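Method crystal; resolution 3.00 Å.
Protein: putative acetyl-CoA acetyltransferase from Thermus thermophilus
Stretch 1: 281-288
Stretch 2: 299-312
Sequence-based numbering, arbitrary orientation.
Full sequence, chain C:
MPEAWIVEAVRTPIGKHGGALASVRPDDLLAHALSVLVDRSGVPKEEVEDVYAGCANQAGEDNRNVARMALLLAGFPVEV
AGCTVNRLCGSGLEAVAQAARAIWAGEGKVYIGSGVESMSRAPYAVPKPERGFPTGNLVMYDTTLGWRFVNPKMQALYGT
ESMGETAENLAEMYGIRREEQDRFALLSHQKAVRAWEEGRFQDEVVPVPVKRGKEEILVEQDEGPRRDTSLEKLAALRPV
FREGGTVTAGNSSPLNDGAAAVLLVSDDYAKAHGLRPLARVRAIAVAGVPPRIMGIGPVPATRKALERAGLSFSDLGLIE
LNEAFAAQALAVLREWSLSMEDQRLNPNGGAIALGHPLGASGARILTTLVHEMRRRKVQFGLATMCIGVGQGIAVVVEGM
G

Stretch 1 (281-288) VRAIAVAG
Stretch 2 299-312: VPATRKALERAGLS

Residues 281-288 belong to a strand, extended except at R282, and the helix that ends in stretch 2 runs back across it, with 149° between their N-to-C directions and axes 6.6 Å apart at closest approach. Alanines face each other where the two segments pack closely. In the register, A283 CA lies 5.2 Å from A309 CA, A285 CA 4.7 Å from A305 CA and A287 CA 5.2 Å from A301 CA, two strand residues advancing as the helix steps back one turn.

A285 (phi/psi -154/138) loses the most surface to the helix. A285 CB points toward the helix and lies 3.3 Å from both A301 O and A305 N, 3.5 Å from K304 CB and 3.7 Å from A305 CB, so the methyl rests on the helical backbone itself. A283 (-152/152) repeats this one turn along, with A283 CB 3.5 Å from A305 O and 3.6 Å from A309 CB. A287 CB sits 3.8 Å from P300 CG and 4.3 Å from A301 CB.

Two long side chains reach from the helix to strand carbonyls. R308 (chi1 m, chi2 and chi3 t) donates from NH1 to I284 O at 2.7 Å, with the acceptor near the guanidinium plane, while A285 CB lies over one face. K304 (chi1 -80°, chi2 -147°, chi3 m, chi4 t) donates from NZ to V286 O at 3.0 Å. I284 and V286 point their CB atoms away, yet their carbonyls are engaged.

R282 (phi/psi -85/-57, chi1 -99°, chi2 -108°, chi3 t) has the second largest area covered by the other stretch; R282 NH1 lies 2.8 Å from A309 O. There G310 (62/44) leaves helical geometry in a Schellman motif: G310 N bonds to E307 O (3.0 Å) and L311 N to L306 O (3.0 Å). L311 (m, t) places CD2 4.2 Å from R282 NH1.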

# COMPACT_ATOMS: atom_id res chain seq x y z
N VAL C 281 28.54 16.92 -32.08
CA VAL C 281 27.51 17.72 -31.44
C VAL C 281 27.78 19.20 -31.72
O VAL C 281 28.78 19.77 -31.27
CB VAL C 281 27.49 17.47 -29.92
CG1 VAL C 281 26.46 18.36 -29.25
CG2 VAL C 281 27.17 16.03 -29.65
N ARG C 282 26.89 19.82 -32.50
CA ARG C 282 27.05 21.22 -32.85
C ARG C 282 26.49 22.20 -31.82
O ARG C 282 27.22 23.05 -31.33
CB ARG C 282 26.41 21.49 -34.21
CG ARG C 282 27.41 21.51 -35.36
CD ARG C 282 27.62 22.93 -35.87
NE ARG C 282 28.16 22.95 -37.23
CZ ARG C 282 28.27 24.04 -37.98
NH1 ARG C 282 27.87 25.22 -37.52
NH2 ARG C 282 28.77 23.94 -39.20
N ALA C 283 25.21 22.10 -31.49
CA ALA C 283 24.63 23.01 -30.52
C ALA C 283 23.47 22.41 -29.77
O ALA C 283 22.77 21.54 -30.29
CB ALA C 283 24.19 24.28 -31.21
N ILE C 284 23.27 22.89 -28.54
CA ILE C 284 22.17 22.41 -27.70
C ILE C 284 21.35 23.60 -27.20
O ILE C 284 21.88 24.69 -26.99
CB ILE C 284 22.69 21.66 -26.47
CG1 ILE C 284 23.80 20.70 -26.88
CG2 ILE C 284 21.57 20.89 -25.84
CD1 ILE C 284 24.63 20.24 -25.70
N ALA C 285 20.05 23.37 -27.00
CA ALA C 285 19.16 24.42 -26.51
C ALA C 285 17.96 23.85 -25.76
O ALA C 285 17.34 22.88 -26.18
CB ALA C 285 18.68 25.30 -27.66
N VAL C 286 17.63 24.49 -24.65
CA VAL C 286 16.52 24.07 -23.82
C VAL C 286 15.59 25.28 -23.68
O VAL C 286 16.05 26.42 -23.62
CB VAL C 286 17.07 23.60 -22.45
CG1 VAL C 286 16.54 24.47 -21.33
CG2 VAL C 286 16.75 22.14 -22.24
N ALA C 287 14.28 25.05 -23.65
CA ALA C 287 13.34 26.16 -23.53
C ALA C 287 12.05 25.75 -22.83
O ALA C 287 11.67 24.58 -22.86
CB ALA C 287 13.03 26.71 -24.90
N GLY C 288 11.39 26.73 -22.21
CA GLY C 288 10.13 26.46 -21.53
C GLY C 288 8.95 27.08 -22.26
O GLY C 288 9.06 28.13 -22.89
N VAL C 299 9.50 23.88 -30.72
CA VAL C 299 9.59 25.12 -31.47
C VAL C 299 10.63 26.12 -30.98
O VAL C 299 11.59 26.41 -31.67
CB VAL C 299 8.21 25.79 -31.54
CG1 VAL C 299 8.35 27.24 -31.93
CG2 VAL C 299 7.35 25.04 -32.55
N PRO C 300 10.45 26.66 -29.77
CA PRO C 300 11.46 27.62 -29.30
C PRO C 300 12.84 27.01 -29.10
O PRO C 300 13.86 27.68 -29.25
CB PRO C 300 10.85 28.13 -28.01
CG PRO C 300 10.18 26.91 -27.48
CD PRO C 300 9.48 26.37 -28.71
N ALA C 301 12.88 25.72 -28.75
CA ALA C 301 14.14 25.03 -28.52
C ALA C 301 14.95 24.86 -29.81
O ALA C 301 16.16 25.06 -29.85
CB ALA C 301 13.87 23.66 -27.87
N THR C 302 14.26 24.48 -30.88
CA THR C 302 14.92 24.29 -32.15
C THR C 302 15.43 25.61 -32.69
O THR C 302 16.52 25.68 -33.24
CB THR C 302 13.98 23.65 -33.17
OG1 THR C 302 13.77 22.28 -32.81
CG2 THR C 302 14.58 23.72 -34.57
N ARG C 303 14.65 26.68 -32.55
CA ARG C 303 15.14 27.94 -33.06
C ARG C 303 16.39 28.35 -32.29
O ARG C 303 17.35 28.83 -32.89
CB ARG C 303 14.07 29.05 -33.00
CG ARG C 303 14.07 29.89 -31.75
CD ARG C 303 13.60 31.29 -32.05
NE ARG C 303 13.25 31.96 -30.81
CZ ARG C 303 12.16 31.70 -30.09
NH1 ARG C 303 11.28 30.77 -30.50
NH2 ARG C 303 11.94 32.35 -28.95
N LYS C 304 16.39 28.16 -30.97
CA LYS C 304 17.54 28.50 -30.15
C LYS C 304 18.76 27.66 -30.50
O LYS C 304 19.88 28.17 -30.54
CB LYS C 304 17.24 28.33 -28.66
CG LYS C 304 16.46 29.47 -28.07
CD LYS C 304 16.82 29.72 -26.60
CE LYS C 304 16.03 28.84 -25.66
NZ LYS C 304 16.21 29.31 -24.26
N ALA C 305 18.54 26.38 -30.75
CA ALA C 305 19.64 25.49 -31.09
C ALA C 305 20.22 25.82 -32.45
O ALA C 305 21.43 25.91 -32.62
CB ALA C 305 19.17 24.05 -31.06
N LEU C 306 19.36 26.00 -33.44
CA LEU C 306 19.81 26.32 -34.78
C LEU C 306 20.62 27.62 -34.75
O LEU C 306 21.71 27.70 -35.30
CB LEU C 306 18.62 26.46 -35.73
CG LEU C 306 17.98 25.16 -36.22
CD1 LEU C 306 16.66 25.46 -36.92
CD2 LEU C 306 18.94 24.43 -37.16
N GLU C 307 20.07 28.63 -34.08
CA GLU C 307 20.73 29.91 -33.98
C GLU C 307 22.12 29.74 -33.36
O GLU C 307 23.10 30.29 -33.85
CB GLU C 307 19.87 30.87 -33.16
CG GLU C 307 20.34 32.29 -33.18
CD GLU C 307 21.02 32.68 -31.89
OE1 GLU C 307 22.05 32.06 -31.54
OE2 GLU C 307 20.51 33.59 -31.21
N ARG C 308 22.20 28.96 -32.29
CA ARG C 308 23.48 28.73 -31.64
C ARG C 308 24.46 27.98 -32.54
O ARG C 308 25.66 28.08 -32.35
CB ARG C 308 23.28 27.97 -30.32
CG ARG C 308 22.54 28.78 -29.24
CD ARG C 308 22.31 27.96 -27.96
NE ARG C 308 21.38 28.61 -27.04
CZ ARG C 308 20.94 28.07 -25.91
NH1 ARG C 308 21.34 26.86 -25.55
NH2 ARG C 308 20.10 28.74 -25.12
N ALA C 309 23.95 27.23 -33.50
CA ALA C 309 24.82 26.48 -34.41
C ALA C 309 25.05 27.27 -35.70
O ALA C 309 25.73 26.80 -36.62
CB ALA C 309 24.21 25.12 -34.74
N GLY C 310 24.48 28.46 -35.77
CA GLY C 310 24.63 29.28 -36.95
C GLY C 310 24.06 28.62 -38.19
O GLY C 310 24.67 28.65 -39.26
N LEU C 311 22.87 28.04 -38.05
CA LEU C 311 22.23 27.38 -39.18
C LEU C 311 20.77 27.79 -39.31
O LEU C 311 20.21 28.42 -38.43
CB LEU C 311 22.34 25.86 -39.02
CG LEU C 311 23.77 25.33 -38.87
CD1 LEU C 311 23.71 23.82 -38.74
CD2 LEU C 311 24.62 25.73 -40.08
N SER C 312 20.17 27.43 -40.45
CA SER C 312 18.77 27.73 -40.74
C SER C 312 18.07 26.38 -40.79
O SER C 312 18.70 25.36 -41.07
CB SER C 312 18.63 28.42 -42.10
OG SER C 312 19.44 29.57 -42.22